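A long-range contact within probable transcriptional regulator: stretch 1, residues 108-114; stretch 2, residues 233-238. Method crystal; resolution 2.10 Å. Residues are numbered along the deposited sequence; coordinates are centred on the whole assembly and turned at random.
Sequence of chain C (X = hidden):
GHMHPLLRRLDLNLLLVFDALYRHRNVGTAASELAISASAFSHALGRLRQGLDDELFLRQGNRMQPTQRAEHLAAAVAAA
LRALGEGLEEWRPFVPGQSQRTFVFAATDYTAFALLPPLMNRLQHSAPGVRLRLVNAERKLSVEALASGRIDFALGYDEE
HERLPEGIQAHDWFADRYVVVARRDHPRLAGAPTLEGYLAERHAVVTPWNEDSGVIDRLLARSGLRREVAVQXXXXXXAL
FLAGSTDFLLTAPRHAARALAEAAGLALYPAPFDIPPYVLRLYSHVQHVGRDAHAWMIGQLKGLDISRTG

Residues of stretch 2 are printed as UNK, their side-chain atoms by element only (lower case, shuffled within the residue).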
ATOM      1  N   THR C 108      19.921   6.861  -8.941  1.00 34.19           N
ATOM      2  CA  THR C 108      19.635   8.280  -9.091  1.00 33.33           C
ATOM      3  C   THR C 108      20.087   8.758 -10.502  1.00 33.06           C
ATOM      4  O   THR C 108      20.677   7.978 -11.232  1.00 31.01           O
ATOM      5  CB  THR C 108      20.359   9.090  -8.016  1.00 32.07           C
ATOM      6  OG1 THR C 108      21.758   8.858  -8.122  1.00 32.18           O
ATOM      7  CG2 THR C 108      19.860   8.696  -6.620  1.00 31.52           C
ATOM      8  N   ASP C 109      19.846  10.026 -10.863  1.00 32.55           N
ATOM      9  CA  ASP C 109      20.437  10.521 -12.087  1.00 32.73           C
ATOM     10  C   ASP C 109      21.971  10.431 -11.996  1.00 32.55           C
ATOM     11  O   ASP C 109      22.607  10.049 -12.941  1.00 33.97           O
ATOM     12  CB  ASP C 109      19.916  11.919 -12.462  1.00 34.56           C
ATOM     13  CG  ASP C 109      20.740  13.029 -11.860  1.00 35.79           C
ATOM     14  OD1 ASP C 109      21.064  12.915 -10.651  1.00 35.11           O
ATOM     15  OD2 ASP C 109      21.098  13.958 -12.614  1.00 33.39           O
ATOM     16  N   TYR C 110      22.570  10.710 -10.853  1.00 32.37           N
ATOM     17  CA  TYR C 110      24.028  10.640 -10.791  1.00 31.28           C
ATOM     18  C   TYR C 110      24.573   9.240 -11.011  1.00 30.29           C
ATOM     19  O   TYR C 110      25.507   9.066 -11.750  1.00 30.28           O
ATOM     20  CB  TYR C 110      24.628  11.279  -9.523  1.00 31.32           C
ATOM     21  CG  TYR C 110      26.106  11.103  -9.519  1.00 30.67           C
ATOM     22  CD1 TYR C 110      26.858  11.581 -10.552  1.00 31.00           C
ATOM     23  CD2 TYR C 110      26.759  10.447  -8.485  1.00 35.82           C
ATOM     24  CE1 TYR C 110      28.235  11.426 -10.614  1.00 28.94           C
ATOM     25  CE2 TYR C 110      28.149  10.291  -8.528  1.00 33.01           C
ATOM     26  CZ  TYR C 110      28.864  10.757  -9.625  1.00 31.24           C
ATOM     27  OH  TYR C 110      30.242  10.569  -9.761  1.00 35.91           O
ATOM     28  N   THR C 111      24.002   8.233 -10.373  1.00 30.54           N
ATOM     29  CA  THR C 111      24.552   6.900 -10.439  1.00 29.83           C
ATOM     30  C   THR C 111      24.202   6.270 -11.808  1.00 30.42           C
ATOM     31  O   THR C 111      24.959   5.484 -12.346  1.00 31.45           O
ATOM     32  CB  THR C 111      24.098   6.006  -9.216  1.00 30.31           C
ATOM     33  OG1 THR C 111      22.664   6.012  -9.103  1.00 29.74           O
ATOM     34  CG2 THR C 111      24.738   6.459  -7.867  1.00 29.22           C
ATOM     35  N   ALA C 112      23.068   6.612 -12.370  1.00 30.02           N
ATOM     36  CA  ALA C 112      22.772   6.190 -13.753  1.00 30.13           C
ATOM     37  C   ALA C 112      23.831   6.759 -14.719  1.00 30.03           C
ATOM     38  O   ALA C 112      24.389   6.046 -15.572  1.00 29.05           O
ATOM     39  CB  ALA C 112      21.342   6.638 -14.150  1.00 28.61           C
ATOM     40  N   PHE C 113      24.128   8.046 -14.548  1.00 29.11           N
ATOM     41  CA  PHE C 113      25.171   8.677 -15.322  1.00 28.71           C
ATOM     42  C   PHE C 113      26.526   8.028 -15.160  1.00 28.19           C
ATOM     43  O   PHE C 113      27.270   7.893 -16.171  1.00 29.03           O
ATOM     44  CB  PHE C 113      25.245  10.194 -14.981  1.00 29.77           C
ATOM     45  CG  PHE C 113      26.592  10.833 -15.305  1.00 29.87           C
ATOM     46  CD1 PHE C 113      26.876  11.319 -16.570  1.00 32.45           C
ATOM     47  CD2 PHE C 113      27.577  10.922 -14.340  1.00 29.10           C
ATOM     48  CE1 PHE C 113      28.122  11.920 -16.825  1.00 30.17           C
ATOM     49  CE2 PHE C 113      28.799  11.476 -14.599  1.00 26.45           C
ATOM     50  CZ  PHE C 113      29.074  12.006 -15.849  1.00 26.86           C
ATOM     51  N   ALA C 114      26.900   7.674 -13.930  1.00 27.63           N
ATOM     52  CA  ALA C 114      28.262   7.172 -13.660  1.00 28.80           C
ATOM     53  C   ALA C 114      28.458   5.701 -14.161  1.00 27.66           C
ATOM     54  O   ALA C 114      29.495   5.351 -14.747  1.00 26.18           O
ATOM     55  CB  ALA C 114      28.676   7.363 -12.169  1.00 29.05           C
ATOM     56  N   UNK C 233      17.026  20.097  -5.484  1.00 30.61           N
ATOM     57  CA  UNK C 233      16.467  19.298  -6.616  1.00 30.92           C
ATOM     58  C   UNK C 233      17.156  17.970  -6.552  1.00 31.04           C
ATOM     59  O   UNK C 233      18.192  17.848  -5.914  1.00 30.63           O
ATOM     60  c   UNK C 233      16.686  19.960  -8.004  1.00 29.75           C
ATOM     61  c   UNK C 233      18.106  20.199  -8.565  1.00 32.31           C
ATOM     62  c   UNK C 233      18.898  21.235  -7.720  1.00 30.91           C
ATOM     63  c   UNK C 233      18.044  20.653 -10.063  1.00 25.15           C
ATOM     64  N   UNK C 234      16.526  16.946  -7.109  1.00 31.57           N
ATOM     65  CA  UNK C 234      17.033  15.590  -6.967  1.00 31.86           C
ATOM     66  C   UNK C 234      18.103  15.228  -8.011  1.00 31.88           C
ATOM     67  O   UNK C 234      18.748  14.170  -7.887  1.00 32.64           O
ATOM     68  c   UNK C 234      15.747  14.735  -7.182  1.00 32.15           C
ATOM     69  c   UNK C 234      15.217  16.999  -7.805  1.00 31.25           C
ATOM     70  c   UNK C 234      14.639  15.689  -7.514  1.00 32.99           C
ATOM     71  N   UNK C 235      18.288  16.076  -9.031  1.00 30.80           N
ATOM     72  CA  UNK C 235      19.155  15.803 -10.200  1.00 32.40           C
ATOM     73  C   UNK C 235      20.452  16.636 -10.111  1.00 31.90           C
ATOM     74  O   UNK C 235      20.367  17.866 -10.230  1.00 31.41           O
ATOM     75  o   UNK C 235      17.200  16.792 -11.423  1.00 40.17           O
ATOM     76  c   UNK C 235      19.069  15.990 -12.733  1.00 32.84           C
ATOM     77  c   UNK C 235      18.600  16.515 -11.472  1.00 34.16           C
ATOM     78  N   UNK C 236      21.620  15.983 -10.050  1.00 31.47           N
ATOM     79  CA  UNK C 236      22.948  16.597 -10.198  1.00 30.50           C
ATOM     80  C   UNK C 236      23.144  17.226 -11.580  1.00 30.27           C
ATOM     81  O   UNK C 236      23.659  18.350 -11.702  1.00 29.49           O
ATOM     82  c   UNK C 236      25.451  16.264  -9.816  1.00 32.92           C
ATOM     83  c   UNK C 236      24.077  15.569  -9.965  1.00 31.20           C
ATOM     84  c   UNK C 236      23.855  14.911  -8.722  1.00 36.55           C
ATOM     85  N   UNK C 237      22.683  16.539 -12.639  1.00 28.77           N
ATOM     86  CA  UNK C 237      23.019  17.005 -13.949  1.00 28.25           C
ATOM     87  C   UNK C 237      22.233  18.262 -14.291  1.00 27.53           C
ATOM     88  O   UNK C 237      22.814  19.194 -14.821  1.00 28.44           O
ATOM     89  c   UNK C 237      23.807  14.654 -14.925  1.00 30.29           C
ATOM     90  c   UNK C 237      22.911  15.892 -15.021  1.00 26.75           C
ATOM     91  c   UNK C 237      25.305  14.981 -14.789  1.00 26.79           C
ATOM     92  c   UNK C 237      23.508  13.705 -16.160  1.00 30.75           C
ATOM     93  N   UNK C 238      20.946  18.316 -13.971  1.00 28.31           N
ATOM     94  CA  UNK C 238      20.235  19.577 -14.128  1.00 29.58           C
ATOM     95  C   UNK C 238      20.846  20.660 -13.208  1.00 29.07           C
ATOM     96  O   UNK C 238      20.842  21.823 -13.574  1.00 29.44           O
ATOM     97  c   UNK C 238      18.749  19.417 -13.873  1.00 28.18           C
TER
HETATM   98  O   HOH W   1      18.210  11.610  -9.034  1.00 37.98           O

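Position 233 carries four side-chain carbons, forked at the second, and no heteroatom. Its side chain is out of reach of stretch 1, so the contact says nothing about it; the branching does. This is Leu233, a buried apolar residue in extended conformation that precedes the contact.

At position 234 three carbons close a ring onto the backbone nitrogen. The CA-to-CB bond points sideways and the ring does not touch stretch 1. The closed ring identifies Pro234 outright, and the useful group is the backbone carbonyl. A water accepts a hydrogen bond from Asp109 N at 2.9 Å and donates one to Pro234 O, also at 2.9 Å, joining the first turn of one helix to the approach of the other. Proline, without an N-H, still offers this acceptor.

Position 235 has one carbon carrying an oxygen and a second carbon. The methyl sits too close to the carboxylate of Asp109 in the model, so little should be rested on that approach. The branching is the pattern of Thr235. It occupies the N-cap position, where threonine is common, yet its side chain makes no capping bond. Chi1 lies between wells at -24°.

Position 236 bears three carbons, branched at the first: two methyls on CB, with no polar atom. One methyl packs on Tyr110 CB and meets the tyrosine ring obliquely. This is Val236, whose compact apolar side chain suits a buried site beside Tyr110; Val236 CG2 lies 3.8 Å from Tyr110 CB. Its backbone also takes part, for Val236 N donates to Asp109 OD1 at 3.2 Å.

Position 237 shows four carbons forked at the second, with CA-to-CB directed toward stretch 1 and the tip packed on Phe113; this is Leu237. Leu237 CD1 lies 4.1 Å from Phe113 CB, while CD2 lies over one face of the Phe113 ring. The longer branched chain can reach Phe113, one helical turn beyond Asp109.

Position 238 has a single side-chain carbon. Its CA-to-CB bond points sideways, and the methyl makes no contact with stretch 1. This is Ala238; a small apolar side chain fits a buried helical site.

The contact centres on Asp109, the residue most covered by the other stretch. Its carboxylate receives two amides at the start of the second helix: besides the bond from Val236, Leu237 N donates to Asp109 OD2 at 3.0 Å and 169°, although the position of OD2 is less certain. First-turn amides lack acceptors from a preceding turn, so an aspartate from a distant segment can supply them. Apolar packing by Val236 and Leu237 against Tyr110 and Phe113 accompanies this polar junction.

Stretch 2 233-238: LPTVLA
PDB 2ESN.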